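Local coordinates for protein CD8 alpha antigen (Sus scrofa, PDB 5EDX) that probably serves as a T-cell co-receptor, forming a homodimer of immunoglobulin V-set domains that engages MHC class I molecules, at residues L2-L14 with L102-A114. Numbering follows the deposited sequence. Where two conformers were deposited one is given.
Sequences LFRTSPEMVQASL and LYFSNFMSVFLPA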
loop_
_atom_site.group_PDB
_atom_site.type_symbol
_atom_site.label_atom_id
_atom_site.label_comp_id
_atom_site.label_asym_id
_atom_site.label_seq_id
_atom_site.Cartn_x
_atom_site.Cartn_y
_atom_site.Cartn_z
ATOM N N LEU A 2 8.672 12.685 -4.515
ATOM C CA LEU A 2 8.749 11.761 -5.639
ATOM C C LEU A 2 7.549 11.907 -6.577
ATOM O O LEU A 2 7.689 11.820 -7.802
ATOM C CB LEU A 2 8.832 10.329 -5.120
ATOM C CG LEU A 2 8.823 9.227 -6.182
ATOM C CD1 LEU A 2 10.056 9.317 -7.066
ATOM C CD2 LEU A 2 8.726 7.866 -5.535
ATOM N N PHE A 3 6.373 12.118 -5.990
ATOM C CA PHE A 3 5.131 12.264 -6.748
ATOM C C PHE A 3 4.593 13.681 -6.676
ATOM O O PHE A 3 4.753 14.371 -5.667
ATOM C CB PHE A 3 4.033 11.373 -6.164
ATOM C CG PHE A 3 4.262 9.907 -6.332
ATOM C CD1 PHE A 3 4.748 9.152 -5.282
ATOM C CD2 PHE A 3 3.941 9.274 -7.519
ATOM C CE1 PHE A 3 4.935 7.787 -5.422
ATOM C CE2 PHE A 3 4.123 7.914 -7.665
ATOM C CZ PHE A 3 4.626 7.173 -6.617
ATOM N N ARG A 4 3.922 14.098 -7.742
ATOM C CA ARG A 4 3.053 15.268 -7.701
ATOM C C ARG A 4 1.674 14.848 -8.199
ATOM O O ARG A 4 1.545 14.282 -9.283
ATOM C CB ARG A 4 3.615 16.396 -8.572
ATOM C CG ARG A 4 4.818 17.096 -7.952
ATOM C CD ARG A 4 5.384 18.164 -8.871
ATOM N NE ARG A 4 4.393 19.147 -9.299
ATOM C CZ ARG A 4 3.953 20.150 -8.546
ATOM N NH1 ARG A 4 3.059 20.999 -9.037
ATOM N NH2 ARG A 4 4.394 20.305 -7.303
ATOM N N THR A 5 0.642 15.119 -7.413
ATOM C CA THR A 5 -0.690 14.649 -7.781
ATOM C C THR A 5 -1.621 15.800 -8.133
ATOM O O THR A 5 -1.298 16.967 -7.901
ATOM C CB THR A 5 -1.320 13.816 -6.653
ATOM O OG1 THR A 5 -1.620 14.660 -5.535
ATOM C CG2 THR A 5 -0.369 12.717 -6.207
ATOM N N SER A 6 -2.774 15.468 -8.707
ATOM C CA SER A 6 -3.823 16.456 -8.915
ATOM C C SER A 6 -4.432 16.742 -7.545
ATOM O O SER A 6 -4.111 16.053 -6.576
ATOM C CB SER A 6 -4.860 15.921 -9.902
ATOM O OG SER A 6 -5.180 14.577 -9.609
ATOM N N PRO A 7 -5.297 17.769 -7.443
ATOM C CA PRO A 7 -5.848 18.144 -6.135
ATOM C C PRO A 7 -6.242 16.932 -5.287
ATOM O O PRO A 7 -6.880 15.999 -5.784
ATOM C CB PRO A 7 -7.069 18.986 -6.511
ATOM C CG PRO A 7 -6.645 19.663 -7.778
ATOM C CD PRO A 7 -5.780 18.661 -8.515
ATOM N N GLU A 8 -5.848 16.955 -4.015
ATOM C CA GLU A 8 -5.977 15.797 -3.137
ATOM C C GLU A 8 -7.389 15.590 -2.603
ATOM O O GLU A 8 -7.681 14.546 -2.021
ATOM C CB GLU A 8 -4.994 15.896 -1.963
ATOM C CG GLU A 8 -5.245 17.083 -1.033
ATOM C CD GLU A 8 -4.652 16.894 0.360
ATOM O OE1 GLU A 8 -5.302 17.311 1.343
ATOM O OE2 GLU A 8 -3.545 16.324 0.475
ATOM N N MET A 9 -8.259 16.580 -2.784
ATOM C CA MET A 9 -9.628 16.457 -2.286
ATOM C C MET A 9 -10.643 16.702 -3.405
ATOM O O MET A 9 -10.729 17.803 -3.951
ATOM C CB MET A 9 -9.867 17.406 -1.106
ATOM C CG MET A 9 -10.983 16.951 -0.174
ATOM S SD MET A 9 -10.400 16.165 1.347
ATOM C CE MET A 9 -8.776 15.577 0.857
ATOM N N VAL A 10 -11.402 15.664 -3.744
ATOM C CA VAL A 10 -12.320 15.719 -4.870
ATOM C C VAL A 10 -13.741 15.373 -4.435
ATOM O O VAL A 10 -13.955 14.415 -3.691
ATOM C CB VAL A 10 -11.876 14.739 -5.985
ATOM C CG1 VAL A 10 -12.871 14.744 -7.132
ATOM C CG2 VAL A 10 -10.468 15.087 -6.476
ATOM N N GLN A 11 -14.708 16.168 -4.888
ATOM C CA GLN A 11 -16.117 15.848 -4.695
ATOM C C GLN A 11 -16.733 15.472 -6.031
ATOM O O GLN A 11 -16.556 16.178 -7.024
ATOM C CB GLN A 11 -16.879 17.032 -4.105
ATOM C CG GLN A 11 -16.493 17.406 -2.689
ATOM C CD GLN A 11 -17.418 18.460 -2.106
ATOM O OE1 GLN A 11 -18.637 18.280 -2.068
ATOM N NE2 GLN A 11 -16.842 19.569 -1.652
ATOM N N ALA A 12 -17.456 14.359 -6.058
ATOM C CA ALA A 12 -18.071 13.887 -7.292
ATOM C C ALA A 12 -19.479 13.396 -7.018
ATOM O O ALA A 12 -19.732 12.776 -5.992
ATOM C CB ALA A 12 -17.243 12.770 -7.898
ATOM N N SER A 13 -20.396 13.663 -7.942
ATOM C CA SER A 13 -21.758 13.158 -7.806
ATOM C C SER A 13 -21.892 11.860 -8.591
ATOM O O SER A 13 -21.048 11.552 -9.439
ATOM C CB SER A 13 -22.777 14.199 -8.278
ATOM O OG SER A 13 -22.513 14.602 -9.608
ATOM N N LEU A 14 -22.936 11.090 -8.305
ATOM C CA LEU A 14 -23.137 9.821 -8.993
ATOM C C LEU A 14 -23.165 10.016 -10.507
ATOM O O LEU A 14 -23.817 10.938 -11.009
ATOM C CB LEU A 14 -24.433 9.149 -8.521
ATOM C CG LEU A 14 -24.488 8.670 -7.071
ATOM C CD1 LEU A 14 -25.886 8.135 -6.751
ATOM C CD2 LEU A 14 -23.436 7.609 -6.807
ATOM N N LEU A 102 9.268 0.613 -1.515
ATOM C CA LEU A 102 7.963 0.985 -2.054
ATOM C C LEU A 102 7.648 2.428 -1.687
ATOM O O LEU A 102 7.686 2.796 -0.508
ATOM C CB LEU A 102 6.865 0.071 -1.500
ATOM C CG LEU A 102 6.476 -1.175 -2.289
ATOM C CD1 LEU A 102 5.299 -1.865 -1.618
ATOM C CD2 LEU A 102 6.137 -0.813 -3.729
ATOM N N TYR A 103 7.343 3.242 -2.695
ATOM C CA TYR A 103 6.978 4.634 -2.493
ATOM C C TYR A 103 5.496 4.838 -2.767
ATOM O O TYR A 103 4.938 4.207 -3.659
ATOM C CB TYR A 103 7.767 5.533 -3.447
ATOM C CG TYR A 103 9.251 5.561 -3.173
ATOM C CD1 TYR A 103 9.802 6.539 -2.364
ATOM C CD2 TYR A 103 10.095 4.605 -3.721
ATOM C CE1 TYR A 103 11.164 6.570 -2.107
ATOM C CE2 TYR A 103 11.456 4.626 -3.469
ATOM C CZ TYR A 103 11.980 5.610 -2.664
ATOM O OH TYR A 103 13.332 5.636 -2.413
ATOM N N PHE A 104 4.866 5.735 -2.017
ATOM C CA PHE A 104 3.439 5.997 -2.205
ATOM C C PHE A 104 3.172 7.479 -2.389
ATOM O O PHE A 104 3.754 8.300 -1.691
ATOM C CB PHE A 104 2.642 5.503 -0.994
ATOM C CG PHE A 104 2.857 4.055 -0.682
ATOM C CD1 PHE A 104 2.149 3.076 -1.356
ATOM C CD2 PHE A 104 3.767 3.668 0.286
ATOM C CE1 PHE A 104 2.343 1.735 -1.070
ATOM C CE2 PHE A 104 3.966 2.325 0.578
ATOM C CZ PHE A 104 3.257 1.360 -0.102
ATOM N N SER A 105 2.277 7.825 -3.314
ATOM C CA SER A 105 1.820 9.205 -3.430
ATOM C C SER A 105 0.869 9.506 -2.284
ATOM O O SER A 105 0.329 8.591 -1.668
ATOM C CB SER A 105 1.079 9.435 -4.749
ATOM O OG SER A 105 -0.237 8.904 -4.687
ATOM N N ASN A 106 0.660 10.788 -2.010
ATOM C CA ASN A 106 -0.414 11.202 -1.113
ATOM C C ASN A 106 -1.746 10.666 -1.614
ATOM O O ASN A 106 -1.921 10.437 -2.815
ATOM C CB ASN A 106 -0.495 12.728 -1.038
ATOM C CG ASN A 106 0.692 13.340 -0.325
ATOM O OD1 ASN A 106 1.514 12.631 0.256
ATOM N ND2 ASN A 106 0.785 14.662 -0.361
ATOM N N PHE A 107 -2.678 10.474 -0.686
ATOM C CA PHE A 107 -4.042 10.085 -1.018
ATOM C C PHE A 107 -4.748 11.175 -1.817
ATOM O O PHE A 107 -4.622 12.363 -1.515
ATOM C CB PHE A 107 -4.841 9.845 0.267
ATOM C CG PHE A 107 -4.676 8.469 0.854
ATOM C CD1 PHE A 107 -3.766 7.570 0.324
ATOM C CD2 PHE A 107 -5.448 8.075 1.942
ATOM C CE1 PHE A 107 -3.626 6.306 0.869
ATOM C CE2 PHE A 107 -5.312 6.814 2.488
ATOM C CZ PHE A 107 -4.408 5.927 1.953
ATOM N N MET A 108 -5.496 10.764 -2.831
ATOM C CA MET A 108 -6.483 11.630 -3.456
ATOM C C MET A 108 -7.836 11.086 -3.014
ATOM O O MET A 108 -8.214 9.977 -3.383
ATOM C CB MET A 108 -6.337 11.599 -4.977
ATOM C CG MET A 108 -5.135 12.412 -5.490
ATOM S SD MET A 108 -4.446 11.876 -7.073
ATOM C CE MET A 108 -3.604 10.382 -6.577
ATOM N N SER A 109 -8.546 11.850 -2.193
ATOM C CA SER A 109 -9.838 11.399 -1.696
ATOM C C SER A 109 -10.928 11.801 -2.674
ATOM O O SER A 109 -10.933 12.914 -3.198
ATOM C CB SER A 109 -10.127 11.964 -0.301
ATOM O OG SER A 109 -10.305 13.366 -0.347
ATOM N N VAL A 110 -11.839 10.876 -2.940
ATOM C CA VAL A 110 -12.969 11.160 -3.805
ATOM C C VAL A 110 -14.238 10.724 -3.081
ATOM O O VAL A 110 -14.412 9.544 -2.788
ATOM C CB VAL A 110 -12.855 10.419 -5.146
ATOM C CG1 VAL A 110 -13.891 10.944 -6.115
ATOM C CG2 VAL A 110 -11.445 10.580 -5.726
ATOM N N PHE A 111 -15.105 11.684 -2.772
ATOM C CA PHE A 111 -16.322 11.403 -2.012
ATOM C C PHE A 111 -17.524 12.148 -2.590
ATOM O O PHE A 111 -17.374 13.201 -3.209
ATOM C CB PHE A 111 -16.143 11.790 -0.534
ATOM C CG PHE A 111 -15.316 10.811 0.257
ATOM C CD1 PHE A 111 -15.913 9.730 0.882
ATOM C CD2 PHE A 111 -13.940 10.961 0.359
ATOM C CE1 PHE A 111 -15.163 8.819 1.604
ATOM C CE2 PHE A 111 -13.183 10.054 1.078
ATOM C CZ PHE A 111 -13.793 8.981 1.703
ATOM N N LEU A 112 -18.706 11.572 -2.399
ATOM C CA LEU A 112 -19.968 12.232 -2.706
ATOM C C LEU A 112 -20.119 13.476 -1.831
ATOM O O LEU A 112 -19.564 13.543 -0.728
ATOM C CB LEU A 112 -21.122 11.272 -2.406
ATOM C CG LEU A 112 -21.956 10.521 -3.454
ATOM C CD1 LEU A 112 -21.290 10.389 -4.807
ATOM C CD2 LEU A 112 -22.385 9.148 -2.911
ATOM N N PRO A 113 -20.865 14.474 -2.319
ATOM C CA PRO A 113 -21.212 15.609 -1.459
ATOM C C PRO A 113 -22.070 15.119 -0.301
ATOM O O PRO A 113 -22.878 14.211 -0.492
ATOM C CB PRO A 113 -22.037 16.509 -2.387
ATOM C CG PRO A 113 -21.610 16.130 -3.769
ATOM C CD PRO A 113 -21.342 14.655 -3.701
ATOM N N ALA A 114 -21.895 15.696 0.884
ATOM C CA ALA A 114 -22.663 15.269 2.051
ATOM C C ALA A 114 -24.031 15.944 2.107
ATOM O O ALA A 114 -24.488 16.525 1.121
ATOM C CB ALA A 114 -21.882 15.534 3.330
HETATM O O HOH W 1 -0.756 15.269 -3.155
HETATM O O HOH W 2 -3.737 13.612 0.808
HETATM O O HOH W 3 -12.830 14.290 -0.942
#
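Met-108 and Thr-5 meet in the apolar middle of this contact: SD lies 3.7 Å from Thr-5 CB, and the bend at chi3 (-74°) turns CE against Thr-5 CG2. Leu-20 and Trp-35 pack on the same methionine from the two sheets. Next to it, Phe-3 lays one ring face on Ser-105, whose CB stands 3.9 Å from the ring centroid in a CH-pi contact; the opposite face carries Leu-2 CG. The serine hydroxyl bonds instead to Asn-106 O and to Cys-94 N, beside the Cys-22–Cys-94 disulfide. On the other side of Met-108, Val-10 and Val-110 run side by side, CG1 to CG1 at 4.1 Å, and Ala-12 CB touches the same Val-110 methyl.

This is the split first strand of an immunoglobulin V-set domain: residues 3-5 pair with strand 18-24 in one sheet, then the chain turns through Ser-6 to Glu-8, and 9-11 joins the other sheet parallel to 108-111, the second half of strand G. Four backbone bonds zip these strands together. Ser-109 N reaches Glu-8 O at 2.8 Å, Val-10 N returns to Ser-109 O, Phe-111 N goes to Val-10 O, and Ala-12 N closes the ladder on Phe-111 O at 3.1 Å. Beyond the last rung, Ala-12 O, buried without a polar partner, receives the CA-H of Leu-112.

On the face that carries Met-9, Ser-109 and Phe-111, a water bridges Val-10 O and Ser-109 OG at the edge of the Phe-111 ring. Another water sits between Glu-8 OE2 (2.7 Å) and Phe-107 O (2.8 Å). Further along, Thr-5 OG1 holds a third water, which Asn-106 ND2 reaches weakly; Asn-106 OD1 bonds to Lys-45 of the second subunit.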